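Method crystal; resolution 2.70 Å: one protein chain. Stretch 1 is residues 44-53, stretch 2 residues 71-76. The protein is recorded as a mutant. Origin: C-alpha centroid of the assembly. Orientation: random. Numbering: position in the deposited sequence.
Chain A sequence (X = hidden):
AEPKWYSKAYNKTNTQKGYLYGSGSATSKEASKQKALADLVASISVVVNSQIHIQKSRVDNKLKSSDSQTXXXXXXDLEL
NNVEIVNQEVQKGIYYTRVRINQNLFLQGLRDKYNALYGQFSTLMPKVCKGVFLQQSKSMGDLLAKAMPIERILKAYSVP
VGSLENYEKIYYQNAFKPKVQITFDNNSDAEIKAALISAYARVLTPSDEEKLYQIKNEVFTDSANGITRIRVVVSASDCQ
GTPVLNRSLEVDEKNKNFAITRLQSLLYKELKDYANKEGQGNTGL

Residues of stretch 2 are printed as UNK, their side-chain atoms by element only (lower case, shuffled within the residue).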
# COMPACT_ATOMS: atom_id res chain seq x y z
N ILE A 44 -21.07 -2.95 -10.73
CA ILE A 44 -20.29 -4.18 -10.78
C ILE A 44 -19.95 -4.65 -9.35
O ILE A 44 -20.01 -5.86 -9.08
CB ILE A 44 -19.00 -4.03 -11.55
CG1 ILE A 44 -19.25 -3.53 -12.99
CG2 ILE A 44 -18.29 -5.36 -11.62
CD1 ILE A 44 -17.95 -3.07 -13.62
N SER A 45 -19.57 -3.74 -8.44
CA SER A 45 -19.27 -4.18 -7.07
C SER A 45 -20.38 -5.14 -6.61
O SER A 45 -20.11 -6.31 -6.32
CB SER A 45 -19.15 -3.02 -6.11
OG SER A 45 -17.98 -2.26 -6.35
N VAL A 46 -21.64 -4.65 -6.63
CA VAL A 46 -22.85 -5.46 -6.32
C VAL A 46 -22.86 -6.86 -6.94
O VAL A 46 -22.79 -7.84 -6.22
CB VAL A 46 -24.16 -4.72 -6.72
CG1 VAL A 46 -25.36 -5.67 -6.75
CG2 VAL A 46 -24.41 -3.52 -5.81
N VAL A 47 -22.95 -6.95 -8.26
CA VAL A 47 -22.89 -8.25 -8.95
C VAL A 47 -21.73 -9.12 -8.45
O VAL A 47 -21.84 -10.33 -8.38
CB VAL A 47 -22.81 -8.07 -10.51
CG1 VAL A 47 -22.01 -9.17 -11.20
CG2 VAL A 47 -24.19 -8.02 -11.12
N VAL A 48 -20.63 -8.49 -8.10
CA VAL A 48 -19.44 -9.23 -7.70
C VAL A 48 -19.56 -9.70 -6.25
O VAL A 48 -19.39 -10.89 -5.96
CB VAL A 48 -18.19 -8.37 -7.93
CG1 VAL A 48 -17.00 -8.91 -7.20
CG2 VAL A 48 -17.87 -8.35 -9.39
N ASN A 49 -19.89 -8.77 -5.34
CA ASN A 49 -20.01 -9.10 -3.93
C ASN A 49 -21.02 -10.22 -3.70
O ASN A 49 -20.78 -11.12 -2.89
CB ASN A 49 -20.38 -7.88 -3.11
CG ASN A 49 -19.24 -6.85 -3.01
OD1 ASN A 49 -18.21 -7.06 -2.34
ND2 ASN A 49 -19.42 -5.70 -3.68
N SER A 50 -22.11 -10.21 -4.45
CA SER A 50 -23.13 -11.24 -4.30
C SER A 50 -22.80 -12.51 -5.09
O SER A 50 -23.64 -13.39 -5.23
CB SER A 50 -24.51 -10.70 -4.71
OG SER A 50 -24.72 -10.82 -6.10
N GLN A 51 -21.59 -12.58 -5.63
CA GLN A 51 -21.19 -13.75 -6.40
C GLN A 51 -20.26 -14.52 -5.51
O GLN A 51 -20.09 -15.72 -5.65
CB GLN A 51 -20.47 -13.31 -7.68
CG GLN A 51 -19.70 -14.42 -8.39
CD GLN A 51 -20.57 -15.57 -8.85
OE1 GLN A 51 -21.71 -15.39 -9.29
NE2 GLN A 51 -20.00 -16.76 -8.79
N ILE A 52 -19.63 -13.79 -4.59
CA ILE A 52 -18.78 -14.39 -3.61
C ILE A 52 -19.69 -14.82 -2.47
O ILE A 52 -19.40 -15.78 -1.76
CB ILE A 52 -17.74 -13.39 -3.07
CG1 ILE A 52 -16.89 -12.83 -4.20
CG2 ILE A 52 -16.86 -14.05 -2.01
CD1 ILE A 52 -16.02 -11.67 -3.75
N HIS A 53 -20.79 -14.08 -2.30
CA HIS A 53 -21.78 -14.40 -1.29
C HIS A 53 -22.48 -15.73 -1.64
O HIS A 53 -22.70 -16.58 -0.77
CB HIS A 53 -22.79 -13.26 -1.16
CG HIS A 53 -23.53 -13.23 0.14
ND1 HIS A 53 -24.56 -14.11 0.43
CD2 HIS A 53 -23.41 -12.42 1.21
CE1 HIS A 53 -25.04 -13.84 1.63
NE2 HIS A 53 -24.36 -12.82 2.13
N UNK A 71 -21.64 -6.49 0.31
CA UNK A 71 -20.76 -5.55 -0.40
C UNK A 71 -19.41 -5.42 0.33
O UNK A 71 -18.92 -4.31 0.58
c UNK A 71 -21.73 -3.39 0.62
c UNK A 71 -21.47 -4.18 -0.67
c UNK A 71 -20.72 -3.33 -1.71
c UNK A 71 -21.27 -3.45 -3.12
N UNK A 72 -18.81 -6.58 0.65
CA UNK A 72 -17.51 -6.67 1.33
C UNK A 72 -16.40 -5.84 0.65
O UNK A 72 -15.73 -5.02 1.29
n UNK A 72 -15.32 -7.32 2.87
c UNK A 72 -17.09 -8.15 1.43
o UNK A 72 -15.87 -9.51 2.98
c UNK A 72 -16.04 -8.38 2.50
N UNK A 73 -16.22 -6.07 -0.65
CA UNK A 73 -15.21 -5.34 -1.42
C UNK A 73 -15.89 -4.40 -2.38
O UNK A 73 -16.85 -4.76 -3.05
c UNK A 73 -14.01 -8.63 -3.11
c UNK A 73 -14.29 -6.31 -2.16
c UNK A 73 -14.94 -7.44 -2.97
c UNK A 73 -15.35 -6.91 -4.33
N UNK A 74 -15.40 -3.16 -2.44
CA UNK A 74 -16.03 -2.18 -3.30
C UNK A 74 -14.97 -1.76 -4.30
O UNK A 74 -13.95 -1.22 -3.91
n UNK A 74 -17.79 2.87 -2.75
c UNK A 74 -17.66 -0.25 -3.16
c UNK A 74 -18.48 0.54 -2.15
c UNK A 74 -16.51 -0.99 -2.48
c UNK A 74 -17.79 1.82 -1.69
N UNK A 75 -15.21 -2.03 -5.58
CA UNK A 75 -14.19 -1.82 -6.59
C UNK A 75 -14.14 -0.33 -6.90
O UNK A 75 -14.99 0.40 -6.44
c UNK A 75 -14.38 -2.71 -7.85
o UNK A 75 -15.64 -2.43 -8.45
c UNK A 75 -14.39 -4.20 -7.55
N UNK A 76 -13.11 0.13 -7.58
CA UNK A 76 -13.09 1.49 -8.12
C UNK A 76 -12.35 1.53 -9.48
O UNK A 76 -11.87 0.49 -9.93
o UNK A 76 -10.32 1.55 -7.42
o UNK A 76 -11.01 1.85 -5.34
c UNK A 76 -11.18 1.90 -6.58
c UNK A 76 -12.48 2.42 -7.11

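Position 71 carries four side-chain carbons and no heteroatom, forked at the first carbon, with one arm two carbons long. CA to CB points sideways to the helix, but the end of the longer arm comes nearer, and its terminal carbon lies 3.7 Å from CB of Ser45 and 3.0 Å from ND2 of Asn49. A fork at CB with unequal arms identifies Ile71. Its CD1 also comes within 4.1 Å of CG2 of Val46, an apolar contact between two exposed residues.

At position 72 there are two carbons, the second bearing one oxygen and one nitrogen, a short amide. The end of this side chain leads away from the helix, and CB, 4.1 Å from OD1 of Asn49, is its nearest point. This is Asn72, whose OD1 is hydrogen-bonded elsewhere in the structure.

Position 73 has four carbons forked at the second, so the branch point sits one bond beyond CB. Its two terminal carbons lie near Val48 and Ile52, which are one helical turn apart. The pattern is that of Leu73, with CD1 3.9 Å from CG1 of Val48 and CD2 3.7 Å from CD1 of Ile52. Its backbone is held as well: N donates to OD1 of Asn49 at 2.8 Å, and O accepts from ND2 of Asn49, also at 2.8 Å.

Four carbons in a row ending in nitrogen mark position 74. CA to CB points away from the helix, and the chain barely touches it; the nearest approach is 3.8 Å, from its second carbon to OG of Ser45. The residue is Lys74, and that carbon is CG.

Position 75 shows one carbon carrying one oxygen and one carbon, a small fork at CB; CA to CB points toward the helix. Its backbone N donates to OG of Ser45 at 2.9 Å, and its side-chain oxygen lies 3.1 Å from the same OG. This is Thr75.

Two carbons, the second with two oxygens, form a carboxylate at position 76. CA to CB points away from the helix, and the side chain's nearest approach to this stretch of helix is 7.3 Å, from CB to OG of Ser45, too far for contact. This is Asp76.

The contact thus joins a helix to an irregular segment whose backbone polar groups are met by helix side chains. Asn49 uses both ends of its amide to bind N and O of Leu73, while Ser45, one turn earlier, receives N of Thr75. Around these bonds, Leu73 packs on Val48 and Ile52, and Ile71 covers Ser45 and Asn49.

Stretch 2 (71-76) INLKTD
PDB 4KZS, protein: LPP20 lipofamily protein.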